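Long-range contacts in hypothetical protein yigZ (Escherichia coli, PDB 1VI7), which is of unknown function but may bind anions and guanyl ribonucleotides and hydrolyse ribonucleoside triphosphates: residues 52-58 and 100-106; 140-146 and 174-180; 157-161 and 187-192. All blocks are in the same frame, centred on the assembly; numbering follows the deposited sequence.

Contact 1 (52-58 and 100-106); sequences ARHHCVA and AVVVRYY
Arg-53 lays its guanidinium flat on the ring of Tyr-106, the planes 23° apart and the centres 4.2 Å from each other, an off-centre cation-pi stack. A bend at chi3 (53°) turns the head of Arg-53 over the tyrosine. Next to it, Ala-52 points its methyl at the middle of the Tyr-105 ring, with CB 3.5 Å from the centroid in a CH-pi contact; a group this small can sit squarely on an aromatic face. Arg-104 stays extended alongside His-54, and its CD meets the edge of the imidazole at CD2, 4.0 Å away. Its guanidinium stands almost upright to that of Arg-53 and is salt-bridged by Glu-77. Farther on, His-55 CD2 rests against Val-103 CG2 at 3.5 Å. Two residues, Arg-53 and His-54, stand opposite the single Arg-104, which makes a classic beta bulge, and His-54 N and O bond the backbone of Arg-104. Val-102 N then bonds Cys-56 O, and antiparallel bridges follow at Val-57 with Val-101 and Ala-58 with Ala-100. Strand 98-105 lies between strands 57-60 and 23-31 of an antiparallel sheet, while Cys-56 and Val-102 pack on Met-86 of helix 84-93 and Tyr-120 of helix 113-128.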
loop_
_atom_site.group_PDB
_atom_site.type_symbol
_atom_site.label_atom_id
_atom_site.label_comp_id
_atom_site.label_asym_id
_atom_site.label_seq_id
_atom_site.Cartn_x
_atom_site.Cartn_y
_atom_site.Cartn_z
ATOM N N ALA A 52 -27.010 -1.471 1.631
ATOM C CA ALA A 52 -26.558 -0.088 1.527
ATOM C C ALA A 52 -26.485 0.268 0.035
ATOM O O ALA A 52 -25.933 -0.450 -0.787
ATOM C CB ALA A 52 -25.246 0.129 2.239
ATOM N N ARG A 53 -27.081 1.406 -0.274
ATOM C CA ARG A 53 -27.212 1.910 -1.612
ATOM C C ARG A 53 -25.914 2.218 -2.322
ATOM O O ARG A 53 -25.841 2.089 -3.563
ATOM C CB ARG A 53 -28.130 3.145 -1.589
ATOM C CG ARG A 53 -28.959 3.272 -2.853
ATOM C CD ARG A 53 -29.767 4.537 -2.837
ATOM N NE ARG A 53 -28.943 5.730 -2.575
ATOM C CZ ARG A 53 -29.542 6.907 -2.333
ATOM N NH1 ARG A 53 -30.879 6.978 -2.332
ATOM N NH2 ARG A 53 -28.803 7.975 -2.103
ATOM N N HIS A 54 -24.931 2.766 -1.605
ATOM C CA HIS A 54 -23.670 3.156 -2.196
ATOM C C HIS A 54 -22.460 2.678 -1.410
ATOM O O HIS A 54 -22.557 2.360 -0.214
ATOM C CB HIS A 54 -23.577 4.684 -2.381
ATOM C CG HIS A 54 -24.732 5.281 -3.122
ATOM N ND1 HIS A 54 -24.908 5.151 -4.482
ATOM C CD2 HIS A 54 -25.825 5.940 -2.672
ATOM C CE1 HIS A 54 -26.047 5.712 -4.830
ATOM N NE2 HIS A 54 -26.633 6.203 -3.750
ATOM N N HIS A 55 -21.349 2.465 -2.123
ATOM C CA HIS A 55 -20.083 2.026 -1.580
ATOM C C HIS A 55 -18.903 2.714 -2.287
ATOM O O HIS A 55 -18.147 2.111 -3.042
ATOM C CB HIS A 55 -19.918 0.511 -1.629
ATOM C CG HIS A 55 -21.028 -0.296 -1.033
ATOM N ND1 HIS A 55 -22.197 -0.553 -1.738
ATOM C CD2 HIS A 55 -21.231 -0.814 0.198
ATOM C CE1 HIS A 55 -23.045 -1.222 -0.977
ATOM N NE2 HIS A 55 -22.485 -1.398 0.202
ATOM N N CYS A 56 -18.716 3.989 -2.030
ATOM C CA CYS A 56 -17.681 4.838 -2.597
ATOM C C CYS A 56 -16.285 4.511 -2.104
ATOM O O CYS A 56 -16.059 4.080 -0.970
ATOM C CB CYS A 56 -18.072 6.296 -2.354
ATOM S SG CYS A 56 -19.881 6.580 -2.387
ATOM N N VAL A 57 -15.276 4.621 -2.968
ATOM C CA VAL A 57 -13.928 4.169 -2.701
ATOM C C VAL A 57 -12.871 5.227 -2.991
ATOM O O VAL A 57 -13.080 6.011 -3.911
ATOM C CB VAL A 57 -13.593 2.992 -3.682
ATOM C CG1 VAL A 57 -12.269 2.328 -3.362
ATOM C CG2 VAL A 57 -14.728 1.984 -3.752
ATOM N N ALA A 58 -11.633 4.975 -2.604
ATOM C CA ALA A 58 -10.501 5.871 -2.856
ATOM C C ALA A 58 -9.243 5.223 -2.268
ATOM O O ALA A 58 -9.424 4.519 -1.248
ATOM C CB ALA A 58 -10.733 7.192 -2.134
ATOM N N ALA A 100 -9.874 3.503 1.229
ATOM C CA ALA A 100 -11.010 3.835 2.106
ATOM C C ALA A 100 -12.332 3.527 1.423
ATOM O O ALA A 100 -12.389 3.493 0.196
ATOM C CB ALA A 100 -10.944 5.310 2.501
ATOM N N VAL A 101 -13.341 3.142 2.208
ATOM C CA VAL A 101 -14.641 2.880 1.693
ATOM C C VAL A 101 -15.770 3.515 2.503
ATOM O O VAL A 101 -15.998 3.215 3.672
ATOM C CB VAL A 101 -14.990 1.397 1.538
ATOM C CG1 VAL A 101 -16.485 1.260 1.186
ATOM C CG2 VAL A 101 -14.164 0.732 0.449
ATOM N N VAL A 102 -16.548 4.382 1.829
ATOM C CA VAL A 102 -17.728 4.895 2.583
ATOM C C VAL A 102 -18.904 4.034 2.149
ATOM O O VAL A 102 -18.763 3.368 1.098
ATOM C CB VAL A 102 -17.869 6.383 2.450
ATOM C CG1 VAL A 102 -18.858 6.955 3.462
ATOM C CG2 VAL A 102 -16.504 7.064 2.684
ATOM N N VAL A 103 -19.807 3.654 3.033
ATOM C CA VAL A 103 -20.922 2.751 2.732
ATOM C C VAL A 103 -22.218 3.505 2.956
ATOM O O VAL A 103 -22.473 4.001 4.063
ATOM C CB VAL A 103 -20.824 1.487 3.590
ATOM C CG1 VAL A 103 -22.109 0.662 3.598
ATOM C CG2 VAL A 103 -19.679 0.597 3.060
ATOM N N ARG A 104 -23.051 3.696 1.897
ATOM C CA ARG A 104 -24.216 4.507 2.188
ATOM C C ARG A 104 -25.536 3.775 2.249
ATOM O O ARG A 104 -26.002 3.119 1.334
ATOM C CB ARG A 104 -24.313 5.763 1.318
ATOM C CG ARG A 104 -25.313 6.766 1.951
ATOM C CD ARG A 104 -25.804 7.734 0.925
ATOM N NE ARG A 104 -26.751 8.743 1.416
ATOM C CZ ARG A 104 -27.244 9.654 0.564
ATOM N NH1 ARG A 104 -26.848 9.611 -0.711
ATOM N NH2 ARG A 104 -28.095 10.576 0.960
ATOM N N TYR A 105 -26.205 3.956 3.381
ATOM C CA TYR A 105 -27.551 3.470 3.621
ATOM C C TYR A 105 -28.485 4.701 3.541
ATOM O O TYR A 105 -28.392 5.572 4.405
ATOM C CB TYR A 105 -27.646 2.827 4.993
ATOM C CG TYR A 105 -27.044 1.456 5.198
ATOM C CD1 TYR A 105 -27.779 0.295 4.961
ATOM C CD2 TYR A 105 -25.764 1.304 5.733
ATOM C CE1 TYR A 105 -27.232 -0.953 5.181
ATOM C CE2 TYR A 105 -25.214 0.053 5.963
ATOM C CZ TYR A 105 -25.949 -1.073 5.675
ATOM O OH TYR A 105 -25.419 -2.323 5.884
ATOM N N TYR A 106 -29.209 4.855 2.436
ATOM C CA TYR A 106 -30.106 5.997 2.259
ATOM C C TYR A 106 -31.166 6.043 3.356
ATOM O O TYR A 106 -31.817 5.042 3.656
ATOM C CB TYR A 106 -30.783 5.964 0.895
ATOM C CG TYR A 106 -31.693 7.137 0.580
ATOM C CD1 TYR A 106 -31.203 8.433 0.607
ATOM C CD2 TYR A 106 -33.015 6.957 0.191
ATOM C CE1 TYR A 106 -32.017 9.503 0.308
ATOM C CE2 TYR A 106 -33.826 8.031 -0.126
ATOM C CZ TYR A 106 -33.315 9.302 -0.084
ATOM O OH TYR A 106 -34.092 10.395 -0.403
#

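Contact 2 (140-146 and 174-180); sequences TEYTLQC and VLLRVAL
Thr-140 to Cys-146 and Val-174 to Leu-180 run antiparallel, 150° between their directions, and are joined by eight backbone N-H...O bonds in four hydrogen-bonded pairs, from Thr-140 with Leu-180 to Cys-146 with Val-174. They are the two central strands of a ferredoxin-like beta-alpha-beta-beta-alpha-beta fold, with strand order 2-3-1-4, flanked by strands 164-170 and 203-204. The face bearing Tyr-142, Leu-144, Cys-146, Val-174, Leu-176, Val-178 and Leu-180 is mostly apolar, as suits a surface on which helices 151-160 and 185-196 lie. On it the Tyr-142 ring crosses Leu-180 at about a right angle, CD1 reaching Leu-180 CD2 at 3.5 Å. Leu-144 CD2 and Leu-176 CD2 approach less closely, at 4.4 Å, and Cys-146 SG fits beside Val-174 CB at 3.8 Å.

The other face carries Glu-141, Thr-143, Gln-145, Leu-175, Arg-177 and Ala-179, and is more polar. Arg-177 bends at chi2 (53°) and again at chi3, which brings its head across to the neighbouring strand. There Glu-141 OE1 sits over one face of the guanidinium, toward its rim, 3.2 Å from Arg-177 NH2, a salt bridge in which charge attraction and not a directed hydrogen bond links the two. Arg-177 CD lies 3.9 Å from Thr-143 CG2, so the aliphatic stem has an apolar companion. A leucine in place of Arg-177 would probably leave the carboxylate of Glu-141 without its opposite charge. Farther along this face the glutamine contributes its aliphatic base, Gln-145 CB meeting Leu-175 CD1 at 3.8 Å.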
loop_
_atom_site.group_PDB
_atom_site.type_symbol
_atom_site.label_atom_id
_atom_site.label_comp_id
_atom_site.label_asym_id
_atom_site.label_seq_id
_atom_site.Cartn_x
_atom_site.Cartn_y
_atom_site.Cartn_z
ATOM N N THR A 140 15.894 -2.227 -0.721
ATOM C CA THR A 140 16.586 -1.787 -1.945
ATOM C C THR A 140 16.844 -2.998 -2.839
ATOM O O THR A 140 16.899 -4.128 -2.331
ATOM C CB THR A 140 17.893 -1.066 -1.617
ATOM O OG1 THR A 140 17.569 0.172 -0.950
ATOM C CG2 THR A 140 18.676 -0.750 -2.882
ATOM N N GLU A 141 16.849 -2.829 -4.155
ATOM C CA GLU A 141 17.034 -3.975 -5.041
ATOM C C GLU A 141 18.367 -3.914 -5.767
ATOM O O GLU A 141 18.740 -2.884 -6.321
ATOM C CB GLU A 141 15.937 -4.071 -6.079
ATOM C CG GLU A 141 14.527 -4.236 -5.570
ATOM C CD GLU A 141 13.570 -4.666 -6.681
ATOM O OE1 GLU A 141 13.758 -4.206 -7.835
ATOM O OE2 GLU A 141 12.685 -5.506 -6.408
ATOM N N TYR A 142 19.061 -5.044 -5.803
ATOM C CA TYR A 142 20.343 -5.150 -6.501
ATOM C C TYR A 142 20.399 -6.372 -7.426
ATOM O O TYR A 142 19.554 -7.240 -7.348
ATOM C CB TYR A 142 21.468 -5.381 -5.479
ATOM C CG TYR A 142 21.617 -4.366 -4.404
ATOM C CD1 TYR A 142 20.862 -4.417 -3.228
ATOM C CD2 TYR A 142 22.543 -3.340 -4.549
ATOM C CE1 TYR A 142 21.028 -3.474 -2.232
ATOM C CE2 TYR A 142 22.695 -2.368 -3.575
ATOM C CZ TYR A 142 21.937 -2.456 -2.428
ATOM O OH TYR A 142 22.083 -1.501 -1.451
ATOM N N THR A 143 21.459 -6.485 -8.240
ATOM C CA THR A 143 21.580 -7.712 -9.037
ATOM C C THR A 143 22.901 -8.419 -8.656
ATOM O O THR A 143 23.763 -7.814 -8.021
ATOM C CB THR A 143 21.455 -7.643 -10.521
ATOM O OG1 THR A 143 22.542 -6.897 -11.072
ATOM C CG2 THR A 143 20.163 -7.074 -11.044
ATOM N N LEU A 144 22.935 -9.710 -8.937
ATOM C CA LEU A 144 24.064 -10.540 -8.500
ATOM C C LEU A 144 24.190 -11.784 -9.352
ATOM O O LEU A 144 23.274 -12.585 -9.457
ATOM C CB LEU A 144 23.833 -10.904 -7.019
ATOM C CG LEU A 144 24.834 -11.862 -6.392
ATOM C CD1 LEU A 144 26.211 -11.194 -6.311
ATOM C CD2 LEU A 144 24.376 -12.380 -5.037
ATOM N N GLN A 145 25.331 -11.941 -9.995
ATOM C CA GLN A 145 25.542 -13.154 -10.858
ATOM C C GLN A 145 26.504 -14.088 -10.101
ATOM O O GLN A 145 27.499 -13.639 -9.532
ATOM C CB GLN A 145 25.919 -12.787 -12.236
ATOM C CG GLN A 145 26.487 -13.681 -13.251
ATOM C CD GLN A 145 26.862 -12.953 -14.554
ATOM O OE1 GLN A 145 27.755 -12.097 -14.521
ATOM N NE2 GLN A 145 26.219 -13.311 -15.671
ATOM N N CYS A 146 25.981 -15.291 -9.845
ATOM C CA CYS A 146 26.652 -16.364 -9.173
ATOM C C CYS A 146 26.571 -17.723 -9.865
ATOM O O CYS A 146 25.770 -18.008 -10.746
ATOM C CB CYS A 146 26.039 -16.511 -7.764
ATOM S SG CYS A 146 24.434 -17.281 -7.745
ATOM N N VAL A 174 23.894 -18.055 -12.732
ATOM C CA VAL A 174 22.587 -17.663 -12.163
ATOM C C VAL A 174 22.507 -16.163 -12.128
ATOM O O VAL A 174 23.515 -15.518 -11.849
ATOM C CB VAL A 174 22.346 -18.254 -10.781
ATOM C CG1 VAL A 174 20.922 -17.894 -10.317
ATOM C CG2 VAL A 174 22.541 -19.764 -10.736
ATOM N N LEU A 175 21.434 -15.585 -12.658
ATOM C CA LEU A 175 21.288 -14.157 -12.565
ATOM C C LEU A 175 20.100 -13.848 -11.625
ATOM O O LEU A 175 18.981 -14.199 -11.884
ATOM C CB LEU A 175 21.168 -13.354 -13.815
ATOM C CG LEU A 175 21.226 -11.824 -13.482
ATOM C CD1 LEU A 175 22.667 -11.367 -13.535
ATOM C CD2 LEU A 175 20.261 -11.044 -14.336
ATOM N N LEU A 176 20.517 -13.321 -10.494
ATOM C CA LEU A 176 19.655 -13.018 -9.356
ATOM C C LEU A 176 19.400 -11.507 -9.266
ATOM O O LEU A 176 20.243 -10.626 -9.543
ATOM C CB LEU A 176 20.377 -13.534 -8.122
ATOM C CG LEU A 176 19.936 -14.601 -7.176
ATOM C CD1 LEU A 176 19.300 -15.850 -7.723
ATOM C CD2 LEU A 176 21.120 -15.030 -6.265
ATOM N N ARG A 177 18.184 -11.166 -8.909
ATOM C CA ARG A 177 17.722 -9.802 -8.645
ATOM C C ARG A 177 17.375 -9.824 -7.142
ATOM O O ARG A 177 16.596 -10.739 -6.783
ATOM C CB ARG A 177 16.448 -9.562 -9.441
ATOM C CG ARG A 177 15.744 -8.249 -9.164
ATOM C CD ARG A 177 16.687 -7.097 -9.309
ATOM N NE ARG A 177 16.195 -5.856 -9.764
ATOM C CZ ARG A 177 15.225 -5.478 -10.560
ATOM N NH1 ARG A 177 14.415 -6.366 -11.127
ATOM N NH2 ARG A 177 15.060 -4.169 -10.805
ATOM N N VAL A 178 18.245 -9.359 -6.251
ATOM C CA VAL A 178 17.968 -9.442 -4.821
ATOM C C VAL A 178 17.521 -8.104 -4.236
ATOM O O VAL A 178 17.776 -7.072 -4.834
ATOM C CB VAL A 178 19.199 -9.893 -4.014
ATOM C CG1 VAL A 178 19.400 -11.388 -4.174
ATOM C CG2 VAL A 178 20.416 -9.090 -4.472
ATOM N N ALA A 179 16.860 -8.193 -3.097
ATOM C CA ALA A 179 16.352 -7.068 -2.350
ATOM C C ALA A 179 16.665 -7.226 -0.855
ATOM O O ALA A 179 16.233 -8.186 -0.228
ATOM C CB ALA A 179 14.844 -6.921 -2.527
ATOM N N LEU A 180 17.277 -6.196 -0.288
ATOM C CA LEU A 180 17.545 -6.207 1.146
ATOM C C LEU A 180 17.642 -4.796 1.713
ATOM O O LEU A 180 18.018 -3.850 1.015
ATOM C CB LEU A 180 18.876 -6.943 1.382
ATOM C CG LEU A 180 20.096 -6.247 0.736
ATOM C CD1 LEU A 180 21.341 -6.519 1.545
ATOM C CD2 LEU A 180 20.270 -6.721 -0.689
#

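Contact 3 (157-161 and 187-192); sequences LLGQC and EFSAKL
Leu-158 and Phe-188 make the tight heart of this helix-helix contact, Leu-158 CD1 lying 3.4 Å from Phe-188 CZ at the far end of the ring. With CG anti to the backbone N (chi1 -178°), Phe-188 swings its ring from the flank of its own helix into the gap between the two. There the edge of the ring, not a face, meets the backbone of the partner: Phe-188 CE2 lies 3.6 Å from Leu-158 N and 4.0 Å from Leu-157 C, and the CB of Leu-157 is only slightly farther off. Cys-161 adds a sulfur-aromatic contact at the ring edge, its SG 5.4 Å from the ring centroid and 77° off the ring normal. A flat phenyl slides between helices edge-on, and the compact thiol fits between the phenyl edge and the Lys-191 chain.

Toward solvent the fit is looser and more polar. Leu-157 is only partly buried; its CD2 comes to 4.0 Å from Lys-191 O, against the backbone of the other helix. Lys-191 passes the cysteine with CE 3.7 Å from Cys-161 SG, its last methylene against the sulfur, and the ammonium continues to Gln-160. There NZ donates a hydrogen bond to Gln-160 OE1, 3.0 Å away, approaching at a tilt of 21° from the amide carbonyl plane. The same NZ has a long salt bridge with Glu-187 OE1, one turn earlier on its own helix; long flexible chains of this kind suit the solvent side, where Gln-160 is exposed. Beneath the pair lies the sheet: Leu-158 rests on Val-178 and Phe-188 on Leu-180, both of strand 174-180, while Leu-202 of a loop also touches Phe-188.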
loop_
_atom_site.group_PDB
_atom_site.type_symbol
_atom_site.label_atom_id
_atom_site.label_comp_id
_atom_site.label_asym_id
_atom_site.label_seq_id
_atom_site.Cartn_x
_atom_site.Cartn_y
_atom_site.Cartn_z
ATOM N N LEU A 157 22.519 -16.552 3.254
ATOM C CA LEU A 157 23.125 -15.285 3.697
ATOM C C LEU A 157 22.110 -14.153 3.585
ATOM O O LEU A 157 21.893 -13.361 4.497
ATOM C CB LEU A 157 24.398 -15.027 2.922
ATOM C CG LEU A 157 25.761 -15.412 3.450
ATOM C CD1 LEU A 157 25.775 -16.732 4.213
ATOM C CD2 LEU A 157 26.772 -15.507 2.299
ATOM N N LEU A 158 21.401 -14.113 2.471
ATOM C CA LEU A 158 20.369 -13.155 2.134
ATOM C C LEU A 158 19.322 -13.037 3.243
ATOM O O LEU A 158 18.990 -11.952 3.719
ATOM C CB LEU A 158 19.697 -13.639 0.841
ATOM C CG LEU A 158 19.024 -12.590 -0.029
ATOM C CD1 LEU A 158 20.006 -11.487 -0.385
ATOM C CD2 LEU A 158 18.418 -13.217 -1.279
ATOM N N GLY A 159 18.804 -14.197 3.651
ATOM C CA GLY A 159 17.820 -14.315 4.684
ATOM C C GLY A 159 18.326 -13.897 6.046
ATOM O O GLY A 159 17.550 -13.412 6.891
ATOM N N GLN A 160 19.630 -14.036 6.306
ATOM C CA GLN A 160 20.196 -13.600 7.562
ATOM C C GLN A 160 20.270 -12.075 7.623
ATOM O O GLN A 160 20.635 -11.545 8.666
ATOM C CB GLN A 160 21.607 -14.133 7.795
ATOM C CG GLN A 160 21.653 -15.593 8.207
ATOM C CD GLN A 160 22.914 -16.249 7.681
ATOM O OE1 GLN A 160 24.014 -15.769 7.953
ATOM N NE2 GLN A 160 22.742 -17.319 6.911
ATOM N N CYS A 161 20.212 -11.425 6.477
ATOM C CA CYS A 161 20.278 -9.971 6.437
ATOM C C CYS A 161 18.926 -9.395 6.092
ATOM O O CYS A 161 18.819 -8.306 5.538
ATOM C CB CYS A 161 21.347 -9.483 5.458
ATOM S SG CYS A 161 22.999 -9.997 5.927
ATOM N N GLU A 187 27.071 -5.263 5.378
ATOM C CA GLU A 187 27.258 -6.481 6.159
ATOM C C GLU A 187 27.080 -7.687 5.222
ATOM O O GLU A 187 27.782 -8.679 5.375
ATOM C CB GLU A 187 26.316 -6.584 7.348
ATOM C CG GLU A 187 26.350 -7.959 8.021
ATOM C CD GLU A 187 25.061 -8.302 8.735
ATOM O OE1 GLU A 187 24.818 -9.500 9.003
ATOM O OE2 GLU A 187 24.300 -7.340 9.015
ATOM N N PHE A 188 26.168 -7.554 4.282
ATOM C CA PHE A 188 25.880 -8.589 3.308
ATOM C C PHE A 188 27.061 -8.737 2.352
ATOM O O PHE A 188 27.508 -9.837 2.091
ATOM C CB PHE A 188 24.613 -8.212 2.524
ATOM C CG PHE A 188 24.193 -9.238 1.520
ATOM C CD1 PHE A 188 24.221 -8.947 0.160
ATOM C CD2 PHE A 188 23.815 -10.505 1.923
ATOM C CE1 PHE A 188 23.798 -9.875 -0.770
ATOM C CE2 PHE A 188 23.411 -11.455 1.000
ATOM C CZ PHE A 188 23.382 -11.123 -0.338
ATOM N N SER A 189 27.562 -7.623 1.847
ATOM C CA SER A 189 28.692 -7.647 0.933
ATOM C C SER A 189 29.853 -8.351 1.630
ATOM O O SER A 189 30.407 -9.298 1.064
ATOM C CB SER A 189 29.084 -6.258 0.473
ATOM O OG SER A 189 28.168 -5.650 -0.404
ATOM N N ALA A 190 30.187 -7.928 2.840
ATOM C CA ALA A 190 31.264 -8.569 3.601
ATOM C C ALA A 190 31.000 -10.065 3.722
ATOM O O ALA A 190 31.805 -10.910 3.334
ATOM C CB ALA A 190 31.385 -7.962 4.978
ATOM N N LYS A 191 29.817 -10.408 4.270
ATOM C CA LYS A 191 29.488 -11.823 4.386
ATOM C C LYS A 191 29.689 -12.504 3.025
ATOM O O LYS A 191 30.244 -13.597 2.997
ATOM C CB LYS A 191 28.068 -12.046 4.870
ATOM C CG LYS A 191 27.944 -12.345 6.357
ATOM C CD LYS A 191 26.822 -11.528 6.988
ATOM C CE LYS A 191 25.542 -12.315 7.154
ATOM N NZ LYS A 191 25.675 -13.316 8.262
ATOM N N LEU A 192 29.229 -11.876 1.966
ATOM C CA LEU A 192 29.263 -12.399 0.605
ATOM C C LEU A 192 30.691 -12.630 0.138
ATOM O O LEU A 192 31.041 -13.677 -0.373
ATOM C CB LEU A 192 28.577 -11.420 -0.328
ATOM C CG LEU A 192 27.838 -11.867 -1.558
ATOM C CD1 LEU A 192 26.512 -12.530 -1.259
ATOM C CD2 LEU A 192 27.593 -10.658 -2.468
#

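Contacts 2 and 3 belong to one ferredoxin-like unit, their centres 12 Å apart. Each strand of contact 2 is followed in the chain by a helix of contact 3, so the segments alternate along the sequence, and the helices pack directly on the sheet: Val-178 CG1 meets Leu-158 CD2 at 3.6 Å and Leu-144 CD1 approaches Leu-192 CD2 at 4.1 Å. Contact 1 stands apart in another sheet on the opposite side of the chain's centre, about 44 Å from contact 2 and 48 Å from contact 3 between centres. The nearest atoms of contacts 1 and 2 are still about 25 Å apart, consistent with two separate parts of the monomer.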